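Local coordinates for terminase, large subunit (PDB 2WBN), which drives viral DNA into empty capsids as an ATP-powered motor and cuts the genome with its metal-dependent nuclease domain, the part modelled here, at residues V28-L33 against D151-D156; N50-L55 against Y197-D202; S105-A110 against R129-K134; A164-N169 against N189-A194. One frame throughout, in Å; residues are numbered along the deposited sequence.

Interaction 1 of 4, residues V28-L33 against D151-D156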
loop_
_atom_site.group_PDB
_atom_site.type_symbol
_atom_site.label_atom_id
_atom_site.label_comp_id
_atom_site.label_asym_id
_atom_site.label_seq_id
_atom_site.Cartn_x
_atom_site.Cartn_y
_atom_site.Cartn_z
ATOM N N VAL A 28 5.459 20.168 0.632
ATOM C CA VAL A 28 6.041 18.861 0.891
ATOM C C VAL A 28 4.952 17.937 1.424
ATOM O O VAL A 28 4.325 18.244 2.438
ATOM C CB VAL A 28 7.144 18.946 1.956
ATOM C CG1 VAL A 28 7.691 17.568 2.247
ATOM C CG2 VAL A 28 8.248 19.900 1.507
ATOM N N PRO A 29 4.725 16.800 0.755
ATOM C CA PRO A 29 3.751 15.853 1.267
ATOM C C PRO A 29 4.320 14.944 2.358
ATOM O O PRO A 29 5.537 14.784 2.473
ATOM C CB PRO A 29 3.417 15.015 0.037
ATOM C CG PRO A 29 4.686 15.008 -0.741
ATOM C CD PRO A 29 5.288 16.360 -0.532
ATOM N N PHE A 30 3.424 14.328 3.121
ATOM C CA PHE A 30 3.781 13.298 4.097
ATOM C C PHE A 30 4.832 13.765 5.107
ATOM O O PHE A 30 5.749 13.017 5.485
ATOM C CB PHE A 30 4.248 12.012 3.397
ATOM C CG PHE A 30 3.191 11.351 2.541
ATOM C CD1 PHE A 30 3.436 11.063 1.200
ATOM C CD2 PHE A 30 1.970 10.985 3.091
ATOM C CE1 PHE A 30 2.464 10.429 0.411
ATOM C CE2 PHE A 30 0.999 10.368 2.327
ATOM C CZ PHE A 30 1.244 10.083 0.970
ATOM N N GLU A 31 4.682 15.006 5.571
ATOM C CA GLU A 31 5.480 15.487 6.695
ATOM C C GLU A 31 5.319 14.540 7.875
ATOM O O GLU A 31 6.218 14.435 8.704
ATOM C CB GLU A 31 5.070 16.905 7.086
ATOM C CG GLU A 31 5.419 17.958 6.037
ATOM C CD GLU A 31 4.948 19.344 6.437
ATOM O OE1 GLU A 31 5.083 19.680 7.622
ATOM O OE2 GLU A 31 4.446 20.079 5.565
ATOM N N ASN A 32 4.195 13.826 7.915
ATOM C CA ASN A 32 3.915 12.807 8.938
ATOM C C ASN A 32 4.756 11.512 8.930
ATOM O O ASN A 32 4.504 10.615 9.740
ATOM C CB ASN A 32 2.432 12.434 8.905
ATOM C CG ASN A 32 2.025 11.742 7.629
ATOM O OD1 ASN A 32 2.860 11.518 6.761
ATOM N ND2 ASN A 32 0.739 11.395 7.512
ATOM N N LEU A 33 5.753 11.409 8.064
ATOM C CA LEU A 33 6.527 10.161 7.949
ATOM C C LEU A 33 7.489 9.968 9.102
ATOM O O LEU A 33 8.181 10.910 9.478
ATOM C CB LEU A 33 7.315 10.104 6.635
ATOM C CG LEU A 33 6.548 9.825 5.344
ATOM C CD1 LEU A 33 7.554 9.673 4.191
ATOM C CD2 LEU A 33 5.711 8.571 5.483
ATOM N N ASP A 151 -1.637 11.078 11.702
ATOM C CA ASP A 151 -0.691 11.630 12.690
ATOM C C ASP A 151 0.713 11.127 12.418
ATOM O O ASP A 151 1.666 11.893 12.512
ATOM C CB ASP A 151 -1.120 11.289 14.112
ATOM C CG ASP A 151 -2.230 12.189 14.613
ATOM O OD1 ASP A 151 -2.667 13.102 13.868
ATOM O OD2 ASP A 151 -2.681 11.979 15.754
ATOM N N ALA A 152 0.838 9.850 12.058
ATOM C CA ALA A 152 2.131 9.289 11.700
ATOM C C ALA A 152 1.992 8.118 10.731
ATOM O O ALA A 152 1.099 7.276 10.896
ATOM C CB ALA A 152 2.868 8.844 12.973
ATOM N N ILE A 153 2.875 8.080 9.734
ATOM C CA ILE A 153 3.069 6.895 8.890
ATOM C C ILE A 153 4.438 6.337 9.229
ATOM O O ILE A 153 5.452 6.979 8.942
ATOM C CB ILE A 153 3.022 7.245 7.406
ATOM C CG1 ILE A 153 1.652 7.819 7.044
ATOM C CG2 ILE A 153 3.356 6.002 6.521
ATOM C CD1 ILE A 153 1.588 8.399 5.632
ATOM N N VAL A 154 4.454 5.145 9.827
ATOM C CA VAL A 154 5.636 4.592 10.482
ATOM C C VAL A 154 6.168 3.468 9.631
ATOM O O VAL A 154 5.470 2.471 9.384
ATOM C CB VAL A 154 5.342 4.067 11.910
ATOM C CG1 VAL A 154 6.622 3.611 12.591
ATOM C CG2 VAL A 154 4.650 5.135 12.749
ATOM N N ILE A 155 7.405 3.631 9.183
ATOM C CA ILE A 155 8.017 2.733 8.224
ATOM C C ILE A 155 9.431 2.394 8.656
ATOM O O ILE A 155 10.260 3.280 8.910
ATOM C CB ILE A 155 8.080 3.348 6.795
ATOM C CG1 ILE A 155 6.727 3.926 6.354
ATOM C CG2 ILE A 155 8.567 2.273 5.752
ATOM C CD1 ILE A 155 6.853 4.880 5.158
ATOM N N ASP A 156 9.710 1.101 8.690
ATOM C CA ASP A 156 11.027 0.584 8.995
ATOM C C ASP A 156 11.650 0.092 7.683
ATOM O O ASP A 156 11.194 -0.930 7.118
ATOM C CB ASP A 156 10.851 -0.569 9.963
ATOM C CG ASP A 156 12.151 -1.081 10.551
ATOM O OD1 ASP A 156 13.238 -0.910 9.938
ATOM O OD2 ASP A 156 12.058 -1.701 11.642
#
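Leu33 and Ile153 form a parallel bridge, their CA atoms 4.8 Å apart, where the chain coming in from the N terminus joins the RNase H-like sheet of the nuclease domain. A type I turn from Phe30 to Leu33 delivers the chain to this edge, so strand 33-35 starts directly from the turn and lies beside strand 152-155. The amide of Ile153 donates to Asn32 O over 3.0 Å, nearly straight at the hydrogen but well above the carbonyl plane of Asn32. The same oxygen also receives a CA-H...O contact from Ala152, so one carbonyl faces two successive residues of the strand. A further backbone bond links Ile153 with Gln34.

Among the side chains, Ile153 is the hub, with different atoms meeting three neighbours. Its CB and CG2 lie against the CD2 methyl of Leu33, each at 3.6 Å. Further out, CG1 and CD1 come obliquely against the carboxamide of Asn32, with CD1 equally near OD1 and ND2. That amide sits there because CG of Asn32 stands between its backbone N and carbonyl carbon (chi1 66°), and ND2 is held by Leu147 O in the last turn of helix 140-148 and Leu150 O just beyond it. The ethyl end of Ile153 thus packs beside an amide whose rotation those two bonds fix. Helix 161-169 covers Leu33 and Ile155 through Phe167, whose ring also meets that of Phe30. Leu33 CD2 reaches on to Ile155 CD1 at 3.9 Å, while Phe30 brings CD2 obliquely to within 3.6 Å of Ile153 CD1.

Interaction 2 of 4, residues N50-L55 against Y197-D202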
loop_
_atom_site.group_PDB
_atom_site.type_symbol
_atom_site.label_atom_id
_atom_site.label_comp_id
_atom_site.label_asym_id
_atom_site.label_seq_id
_atom_site.Cartn_x
_atom_site.Cartn_y
_atom_site.Cartn_z
ATOM N N ASN A 50 -4.764 -5.123 13.641
ATOM C CA ASN A 50 -5.722 -4.373 12.850
ATOM C C ASN A 50 -5.085 -4.207 11.470
ATOM O O ASN A 50 -4.697 -3.115 11.051
ATOM C CB ASN A 50 -6.048 -3.034 13.512
ATOM C CG ASN A 50 -7.285 -2.379 12.934
ATOM O OD1 ASN A 50 -8.130 -3.040 12.338
ATOM N ND2 ASN A 50 -7.405 -1.073 13.119
ATOM N N ILE A 51 -4.968 -5.342 10.788
ATOM C CA ILE A 51 -4.229 -5.440 9.540
ATOM C C ILE A 51 -5.021 -4.913 8.367
ATOM O O ILE A 51 -6.231 -5.127 8.258
ATOM C CB ILE A 51 -3.805 -6.900 9.263
ATOM C CG1 ILE A 51 -2.760 -7.348 10.295
ATOM C CG2 ILE A 51 -3.261 -7.059 7.840
ATOM C CD1 ILE A 51 -3.330 -8.112 11.434
ATOM N N ARG A 52 -4.316 -4.232 7.477
ATOM C CA ARG A 52 -4.849 -3.818 6.188
ATOM C C ARG A 52 -3.870 -4.198 5.110
ATOM O O ARG A 52 -2.668 -3.932 5.232
ATOM C CB ARG A 52 -5.058 -2.313 6.160
ATOM C CG ARG A 52 -6.047 -1.820 7.175
ATOM C CD ARG A 52 -7.456 -2.242 6.864
ATOM N NE ARG A 52 -8.389 -1.543 7.740
ATOM C CZ ARG A 52 -8.684 -1.899 8.991
ATOM N NH1 ARG A 52 -9.543 -1.161 9.681
ATOM N NH2 ARG A 52 -8.138 -2.973 9.566
ATOM N N GLN A 53 -4.376 -4.811 4.039
ATOM C CA GLN A 53 -3.525 -5.228 2.927
ATOM C C GLN A 53 -4.061 -4.714 1.601
ATOM O O GLN A 53 -5.285 -4.694 1.368
ATOM C CB GLN A 53 -3.365 -6.748 2.891
ATOM C CG GLN A 53 -2.814 -7.337 4.185
ATOM C CD GLN A 53 -2.625 -8.837 4.124
ATOM O OE1 GLN A 53 -3.568 -9.606 3.874
ATOM N NE2 GLN A 53 -1.420 -9.266 4.373
ATOM N N GLY A 54 -3.137 -4.276 0.752
ATOM C CA GLY A 54 -3.462 -3.778 -0.582
ATOM C C GLY A 54 -2.582 -4.389 -1.656
ATOM O O GLY A 54 -1.489 -4.882 -1.379
ATOM N N LEU A 55 -3.074 -4.372 -2.886
ATOM C CA LEU A 55 -2.348 -4.982 -3.991
ATOM C C LEU A 55 -2.609 -4.204 -5.256
ATOM O O LEU A 55 -3.760 -3.995 -5.632
ATOM C CB LEU A 55 -2.767 -6.444 -4.167
ATOM C CG LEU A 55 -2.176 -7.170 -5.378
ATOM C CD1 LEU A 55 -0.664 -7.232 -5.322
ATOM C CD2 LEU A 55 -2.766 -8.560 -5.473
ATOM N N TYR A 197 -5.539 1.523 -1.646
ATOM C CA TYR A 197 -6.529 0.447 -1.756
ATOM C C TYR A 197 -6.729 -0.195 -0.387
ATOM O O TYR A 197 -7.848 -0.390 0.035
ATOM C CB TYR A 197 -6.137 -0.664 -2.732
ATOM C CG TYR A 197 -5.622 -0.224 -4.074
ATOM C CD1 TYR A 197 -6.121 0.913 -4.707
ATOM C CD2 TYR A 197 -4.650 -0.977 -4.735
ATOM C CE1 TYR A 197 -5.648 1.297 -5.954
ATOM C CE2 TYR A 197 -4.151 -0.593 -5.943
ATOM C CZ TYR A 197 -4.660 0.536 -6.561
ATOM O OH TYR A 197 -4.168 0.889 -7.781
ATOM N N ALA A 198 -5.632 -0.498 0.304
ATOM C CA ALA A 198 -5.693 -1.214 1.578
ATOM C C ALA A 198 -6.559 -0.488 2.608
ATOM O O ALA A 198 -7.234 -1.134 3.410
ATOM C CB ALA A 198 -4.286 -1.438 2.136
ATOM N N PHE A 199 -6.515 0.845 2.585
ATOM C CA PHE A 199 -7.260 1.692 3.528
ATOM C C PHE A 199 -8.528 2.346 2.979
ATOM O O PHE A 199 -9.096 3.221 3.639
ATOM C CB PHE A 199 -6.341 2.784 4.051
ATOM C CG PHE A 199 -5.353 2.281 5.039
ATOM C CD1 PHE A 199 -4.096 1.874 4.632
ATOM C CD2 PHE A 199 -5.709 2.135 6.367
ATOM C CE1 PHE A 199 -3.177 1.381 5.560
ATOM C CE2 PHE A 199 -4.798 1.643 7.286
ATOM C CZ PHE A 199 -3.545 1.256 6.876
ATOM N N GLU A 200 -8.994 1.931 1.801
ATOM C CA GLU A 200 -10.155 2.604 1.200
ATOM C C GLU A 200 -11.412 2.558 2.082
ATOM O O GLU A 200 -12.200 3.496 2.068
ATOM C CB GLU A 200 -10.450 2.084 -0.219
ATOM C CG GLU A 200 -10.989 0.667 -0.293
ATOM C CD GLU A 200 -11.649 0.345 -1.634
ATOM O OE1 GLU A 200 -11.416 1.045 -2.642
ATOM O OE2 GLU A 200 -12.424 -0.627 -1.668
ATOM N N ARG A 201 -11.596 1.480 2.845
ATOM C CA ARG A 201 -12.805 1.328 3.685
ATOM C C ARG A 201 -12.710 2.086 5.009
ATOM O O ARG A 201 -13.676 2.115 5.768
ATOM C CB ARG A 201 -13.101 -0.144 4.009
ATOM C CG ARG A 201 -13.009 -1.132 2.843
ATOM C CD ARG A 201 -13.954 -0.789 1.699
ATOM N NE ARG A 201 -13.634 -1.552 0.489
ATOM C CZ ARG A 201 -13.934 -2.837 0.289
ATOM N NH1 ARG A 201 -14.590 -3.537 1.212
ATOM N NH2 ARG A 201 -13.589 -3.424 -0.860
ATOM N N ASP A 202 -11.556 2.678 5.308
ATOM C CA ASP A 202 -11.366 3.349 6.589
ATOM C C ASP A 202 -11.502 4.862 6.487
ATOM O O ASP A 202 -11.329 5.557 7.473
ATOM C CB ASP A 202 -10.002 2.988 7.156
ATOM C CG ASP A 202 -9.896 1.525 7.504
ATOM O OD1 ASP A 202 -9.198 0.780 6.780
ATOM O OD2 ASP A 202 -10.503 1.116 8.516
HETATM O O HOH W 1 -7.248 -4.010 3.402
#
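Arg52 and Asp202 make the ionic part of this contact, a side-on salt bridge in which NE and NH1 each take one carboxylate oxygen. NE donates to OD1 over 2.6 Å and NH1 of Arg52 to OD2 of Asp202 over 2.7 Å, both nearly straight and both on the syn side. The two flat groups are close to coplanar, 25° apart. The remaining terminal nitrogen, NH2, turns back to Asn50 OD1 and Ile51 O, so NE, NH1 and NH2 all have partners, which fixes the rotation of the guanidinium.

Apolar contacts come next. A bend at chi2 (-69°) carries the arginine chain across Phe199, with CG over one ring face, 4.1 Å from the centroid, in a CH-pi contact. The ring itself stands edge-to-face with Trp69 and Tyr71. Where helix 190-198 comes closest to strand 51-56 of the RNase H-like sheet, between strands 64-72 and 108-110, Ala198 CB presses on the backbone at Gln53 C, 3.3 Å away, beside Gly54, which has no side chain to intervene. Tyr197 lays CD2 near Leu55 O, and its hydroxyl bonds to the metal ligand Asp56.

A water lies 2.9 Å from both Gln53 O and Ala198 O and bridges the two backbones.

The chemistry implies that charge pairing secures the chain beyond the helix, while small residues let the helix approach the strand carrying Asp56.

Interaction 3 of 4, residues S105-A110 against R129-K134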
loop_
_atom_site.group_PDB
_atom_site.type_symbol
_atom_site.label_atom_id
_atom_site.label_comp_id
_atom_site.label_asym_id
_atom_site.label_seq_id
_atom_site.Cartn_x
_atom_site.Cartn_y
_atom_site.Cartn_z
ATOM N N SER A 105 -5.108 -14.970 5.791
ATOM C CA SER A 105 -6.245 -14.855 6.690
ATOM C C SER A 105 -6.726 -13.417 6.843
ATOM O O SER A 105 -7.795 -13.188 7.389
ATOM C CB SER A 105 -5.890 -15.442 8.058
ATOM O OG SER A 105 -4.679 -14.887 8.539
ATOM N N ALA A 106 -5.934 -12.449 6.388
ATOM C CA ALA A 106 -6.366 -11.059 6.358
ATOM C C ALA A 106 -6.738 -10.697 4.924
ATOM O O ALA A 106 -6.131 -11.178 3.961
ATOM C CB ALA A 106 -5.272 -10.136 6.885
ATOM N N ARG A 107 -7.742 -9.845 4.795
ATOM C CA ARG A 107 -8.264 -9.447 3.499
ATOM C C ARG A 107 -7.251 -8.661 2.677
ATOM O O ARG A 107 -6.528 -7.844 3.225
ATOM C CB ARG A 107 -9.495 -8.577 3.703
ATOM C CG ARG A 107 -10.143 -8.157 2.419
ATOM C CD ARG A 107 -11.550 -7.713 2.654
ATOM N NE ARG A 107 -11.601 -6.483 3.430
ATOM C CZ ARG A 107 -12.728 -5.919 3.855
ATOM N NH1 ARG A 107 -13.906 -6.471 3.580
ATOM N NH2 ARG A 107 -12.678 -4.796 4.558
ATOM N N ILE A 108 -7.242 -8.895 1.361
ATOM C CA ILE A 108 -6.453 -8.092 0.411
ATOM C C ILE A 108 -7.410 -7.317 -0.500
ATOM O O ILE A 108 -8.285 -7.919 -1.164
ATOM C CB ILE A 108 -5.501 -8.969 -0.441
ATOM C CG1 ILE A 108 -4.548 -9.763 0.461
ATOM C CG2 ILE A 108 -4.700 -8.115 -1.448
ATOM C CD1 ILE A 108 -3.781 -10.871 -0.252
ATOM N N ILE A 109 -7.294 -5.990 -0.484
ATOM C CA ILE A 109 -8.040 -5.141 -1.394
ATOM C C ILE A 109 -7.131 -4.879 -2.576
ATOM O O ILE A 109 -6.002 -4.389 -2.412
ATOM C CB ILE A 109 -8.532 -3.824 -0.743
ATOM C CG1 ILE A 109 -9.423 -4.127 0.476
ATOM C CG2 ILE A 109 -9.359 -3.026 -1.742
ATOM C CD1 ILE A 109 -10.015 -2.882 1.184
ATOM N N ALA A 110 -7.613 -5.236 -3.769
ATOM C CA ALA A 110 -6.794 -5.224 -4.955
ATOM C C ALA A 110 -7.283 -4.286 -6.036
ATOM O O ALA A 110 -8.479 -4.128 -6.267
ATOM C CB ALA A 110 -6.663 -6.649 -5.529
ATOM N N ARG A 129 -9.578 -14.458 0.389
ATOM C CA ARG A 129 -9.944 -13.153 0.934
ATOM C C ARG A 129 -9.354 -12.022 0.107
ATOM O O ARG A 129 -8.795 -11.071 0.631
ATOM C CB ARG A 129 -9.512 -13.055 2.403
ATOM C CG ARG A 129 -10.198 -14.103 3.276
ATOM C CD ARG A 129 -9.808 -14.057 4.732
ATOM N NE ARG A 129 -10.294 -15.261 5.417
ATOM C CZ ARG A 129 -10.364 -15.420 6.737
ATOM N NH1 ARG A 129 -9.986 -14.451 7.565
ATOM N NH2 ARG A 129 -10.822 -16.564 7.239
ATOM N N ILE A 130 -9.440 -12.134 -1.205
ATOM C CA ILE A 130 -9.058 -11.027 -2.059
ATOM C C ILE A 130 -10.349 -10.454 -2.610
ATOM O O ILE A 130 -11.268 -11.210 -2.981
ATOM C CB ILE A 130 -8.081 -11.449 -3.173
ATOM C CG1 ILE A 130 -7.656 -10.229 -4.003
ATOM C CG2 ILE A 130 -8.690 -12.531 -4.083
ATOM C CD1 ILE A 130 -6.329 -10.390 -4.658
ATOM N N GLU A 131 -10.467 -9.130 -2.595
ATOM C CA GLU A 131 -11.563 -8.484 -3.303
ATOM C C GLU A 131 -11.111 -7.218 -4.015
ATOM O O GLU A 131 -10.121 -6.590 -3.637
ATOM C CB GLU A 131 -12.759 -8.217 -2.379
ATOM C CG GLU A 131 -12.615 -7.055 -1.412
ATOM C CD GLU A 131 -13.818 -6.953 -0.478
ATOM O OE1 GLU A 131 -13.837 -7.676 0.541
ATOM O OE2 GLU A 131 -14.745 -6.158 -0.764
ATOM N N GLY A 132 -11.836 -6.872 -5.076
ATOM C CA GLY A 132 -11.556 -5.674 -5.834
ATOM C C GLY A 132 -11.789 -4.437 -4.991
ATOM O O GLY A 132 -12.729 -4.399 -4.183
ATOM N N ALA A 133 -10.917 -3.440 -5.152
ATOM C CA ALA A 133 -11.151 -2.125 -4.582
ATOM C C ALA A 133 -12.485 -1.610 -5.107
ATOM O O ALA A 133 -12.712 -1.604 -6.306
ATOM C CB ALA A 133 -10.040 -1.164 -4.957
ATOM N N LYS A 134 -13.356 -1.196 -4.190
ATOM C CA LYS A 134 -14.662 -0.638 -4.539
ATOM C C LYS A 134 -14.549 0.774 -5.103
ATOM O O LYS A 134 -15.328 1.158 -5.981
ATOM C CB LYS A 134 -15.597 -0.641 -3.320
ATOM C CG LYS A 134 -16.097 -2.031 -2.941
ATOM C CD LYS A 134 -16.918 -2.014 -1.652
ATOM C CE LYS A 134 -17.776 -3.280 -1.521
ATOM N NZ LYS A 134 -16.951 -4.521 -1.703
#
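Ile108 and Ile130 pair in parallel register, followed by Ile109 with Glu131 and Ala110 with Gly132. Strand 130-132 is the outermost strand at this end of the sheet and completes a beta-alpha-beta unit with strand 108-110 and helix 115-124.

The backbone groups that face each other are satisfied in a regular ladder. Ile108 N donates to Arg129 O over 2.8 Å, and Glu131 N returns a bond to Ile108 O, both nearly along the C=O axis. Ala110 N then takes Glu131 O, and beyond the strand end Ala133 N donates to Ala110 O over 2.8 Å. Ile109 turns its own backbone the other way, to Gln53 and Leu55 of strand 51-56.

The polar side chains form a network around Glu131. With chi1 at 76° the Glu131 chain swings toward Arg107: Glu131 OE1 lies 3.1 Å from Arg107 CD and makes a long, weak salt bridge to Arg107 NH1 at 3.3 Å, the carboxylate and guanidinium planes almost perpendicular. The other oxygen, OE2, takes Lys134 NZ at 2.9 Å, a weak bond, and a salt bridge from Arg201. Arg129, extended along its chain, brings NH1 close to Ser105 O, though the bond is weak and its geometry doubtful.

On the face with Ile108 and Ile130, Ile130 CD1 touches Ala110 CB, and helix 115-124 covers both. Ile109 CG2 packs on Ala133.

Thus the backbone ladder carries the strand pairing next to the metal ligand Asp111, while one carboxylate gathers three basic side chains and would probably balance much of their charge.

Interaction 4 of 4, residues A164-N169 against N189-A194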
loop_
_atom_site.group_PDB
_atom_site.type_symbol
_atom_site.label_atom_id
_atom_site.label_comp_id
_atom_site.label_asym_id
_atom_site.label_seq_id
_atom_site.Cartn_x
_atom_site.Cartn_y
_atom_site.Cartn_z
ATOM N N ALA A 164 9.359 2.562 2.142
ATOM C CA ALA A 164 10.218 3.628 2.674
ATOM C C ALA A 164 10.723 4.579 1.578
ATOM O O ALA A 164 10.578 5.779 1.701
ATOM C CB ALA A 164 11.418 3.041 3.477
ATOM N N ARG A 165 11.271 4.033 0.492
ATOM C CA ARG A 165 11.808 4.827 -0.592
ATOM C C ARG A 165 10.715 5.641 -1.291
ATOM O O ARG A 165 10.868 6.837 -1.507
ATOM C CB ARG A 165 12.521 3.942 -1.619
ATOM C CG ARG A 165 13.212 4.758 -2.734
ATOM C CD ARG A 165 13.897 3.894 -3.791
ATOM N NE ARG A 165 13.073 2.752 -4.153
ATOM C CZ ARG A 165 12.047 2.783 -4.983
ATOM N NH1 ARG A 165 11.367 1.664 -5.191
ATOM N NH2 ARG A 165 11.679 3.918 -5.600
ATOM N N GLU A 166 9.597 5.006 -1.594
ATOM C CA GLU A 166 8.581 5.690 -2.378
ATOM C C GLU A 166 7.948 6.810 -1.573
ATOM O O GLU A 166 7.773 7.918 -2.091
ATOM C CB GLU A 166 7.548 4.710 -2.897
ATOM C CG GLU A 166 8.097 3.780 -3.944
ATOM C CD GLU A 166 6.999 3.049 -4.682
ATOM O OE1 GLU A 166 5.887 2.929 -4.114
ATOM O OE2 GLU A 166 7.245 2.636 -5.831
ATOM N N PHE A 167 7.620 6.538 -0.310
ATOM C CA PHE A 167 6.977 7.551 0.517
ATOM C C PHE A 167 7.915 8.711 0.829
ATOM O O PHE A 167 7.486 9.872 0.802
ATOM C CB PHE A 167 6.402 6.936 1.801
ATOM C CG PHE A 167 5.029 6.301 1.634
ATOM C CD1 PHE A 167 4.887 5.021 1.136
ATOM C CD2 PHE A 167 3.886 6.983 2.033
ATOM C CE1 PHE A 167 3.639 4.431 1.022
ATOM C CE2 PHE A 167 2.621 6.419 1.897
ATOM C CZ PHE A 167 2.500 5.126 1.414
ATOM N N GLU A 168 9.187 8.420 1.115
ATOM C CA GLU A 168 10.162 9.481 1.326
ATOM C C GLU A 168 10.368 10.395 0.105
ATOM O O GLU A 168 10.515 11.613 0.252
ATOM C CB GLU A 168 11.515 8.940 1.789
ATOM C CG GLU A 168 12.477 10.092 2.079
ATOM C CD GLU A 168 13.721 9.734 2.861
ATOM O OE1 GLU A 168 13.752 8.704 3.570
ATOM O OE2 GLU A 168 14.681 10.523 2.741
ATOM N N ASN A 169 10.352 9.815 -1.094
ATOM C CA ASN A 169 10.736 10.573 -2.271
ATOM C C ASN A 169 9.577 11.159 -3.093
ATOM O O ASN A 169 9.819 12.021 -3.937
ATOM C CB ASN A 169 11.694 9.718 -3.119
ATOM C CG ASN A 169 13.012 9.435 -2.369
ATOM O OD1 ASN A 169 13.840 10.312 -2.225
ATOM N ND2 ASN A 169 13.152 8.245 -1.833
ATOM N N ASN A 189 5.295 5.192 -7.372
ATOM C CA ASN A 189 4.237 5.356 -6.368
ATOM C C ASN A 189 3.412 4.097 -6.224
ATOM O O ASN A 189 2.271 4.129 -5.774
ATOM C CB ASN A 189 3.310 6.510 -6.770
ATOM C CG ASN A 189 2.508 6.192 -8.028
ATOM O OD1 ASN A 189 2.943 5.394 -8.886
ATOM N ND2 ASN A 189 1.335 6.804 -8.145
ATOM N N HIS A 190 4.002 2.965 -6.581
ATOM C CA HIS A 190 3.249 1.716 -6.670
ATOM C C HIS A 190 2.797 1.196 -5.301
ATOM O O HIS A 190 1.663 0.684 -5.158
ATOM C CB HIS A 190 4.086 0.701 -7.465
ATOM C CG HIS A 190 4.764 1.337 -8.641
ATOM N ND1 HIS A 190 4.065 1.790 -9.736
ATOM C CD2 HIS A 190 6.051 1.714 -8.838
ATOM C CE1 HIS A 190 4.896 2.371 -10.582
ATOM N NE2 HIS A 190 6.110 2.330 -10.065
ATOM N N THR A 191 3.650 1.352 -4.281
ATOM C CA THR A 191 3.268 0.973 -2.928
ATOM C C THR A 191 2.303 1.985 -2.298
ATOM O O THR A 191 1.553 1.638 -1.388
ATOM C CB THR A 191 4.479 0.825 -1.955
ATOM O OG1 THR A 191 5.103 2.102 -1.757
ATOM C CG2 THR A 191 5.491 -0.185 -2.486
ATOM N N ILE A 192 2.335 3.225 -2.765
ATOM C CA ILE A 192 1.398 4.249 -2.279
ATOM C C ILE A 192 -0.005 3.933 -2.804
ATOM O O ILE A 192 -0.984 3.975 -2.059
ATOM C CB ILE A 192 1.807 5.666 -2.714
ATOM C CG1 ILE A 192 3.252 5.985 -2.300
ATOM C CG2 ILE A 192 0.900 6.710 -2.051
ATOM C CD1 ILE A 192 3.764 7.322 -2.799
ATOM N N ASP A 193 -0.099 3.603 -4.089
ATOM C CA ASP A 193 -1.364 3.106 -4.657
ATOM C C ASP A 193 -1.887 1.899 -3.898
ATOM O O ASP A 193 -3.045 1.881 -3.516
ATOM C CB ASP A 193 -1.196 2.740 -6.133
ATOM C CG ASP A 193 -1.118 3.963 -7.040
ATOM O OD1 ASP A 193 -1.550 5.056 -6.621
ATOM O OD2 ASP A 193 -0.633 3.823 -8.181
ATOM N N ALA A 194 -1.036 0.908 -3.659
ATOM C CA ALA A 194 -1.446 -0.294 -2.921
ATOM C C ALA A 194 -1.944 0.033 -1.523
ATOM O O ALA A 194 -2.907 -0.573 -1.051
ATOM C CB ALA A 194 -0.323 -1.313 -2.861
#
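Glu166 reaches from helix 161-169 to the start of helix 190-198, and each atom along it meets something. CB lies 3.8 Å from Thr191 OG1, and CG is only slightly farther from the same hydroxyl. From CG the chain runs extended (chi2 -166°), which sets CD 3.5 Å from His190 N. At the tip OE1 is gripped twice by Thr191: the backbone N donates over 2.7 Å to the syn lone pair, and OG1 donates over 2.6 Å from the anti side, out of the carboxylate plane. OE2 accepts a weaker bond from His190 N and lies 3.4 Å from His190 CD2.

The carboxylate therefore sits at the N-terminal end of the helix that, in this RNase H-like nuclease, supplies His190 and Asp193 to the second manganese site. The amides of the first turn and the helix dipole would probably favour a negative charge there, and the bonds, chiefly those to Thr191, are consistent with fixing that turn, next to the ligand His190.

The helix segments run nearly at right angles, 94° between their directions. Alongside the polar grip, Ile192 CG1 sits over one face of the Phe167 ring, 3.9 Å from its centroid; the ring's CE1 also comes to 3.9 Å from Thr191 OG1.

In the fold
From the N terminus, residues 28-33 enter first and wait for 151-156, so interaction 1 closes a loop of 117 residues at one edge of the sheet. Before that happens, 50-55 opens interaction 2, which closes only at 197-202 near the C terminus; these two therefore cross. Interaction 3, from 105-110 to 129-134, is a short closure lying within both, at the other edge of the sheet. After interaction 1 has closed, interaction 4 joins 164-169 to 189-194, still within interaction 2. Interactions 2 and 4 share helix 190-198, and Leu33 and Ile155 pack on helix 161-169, linking interactions 1 and 4; strands 51-56 and 108-110 link interactions 2 and 3.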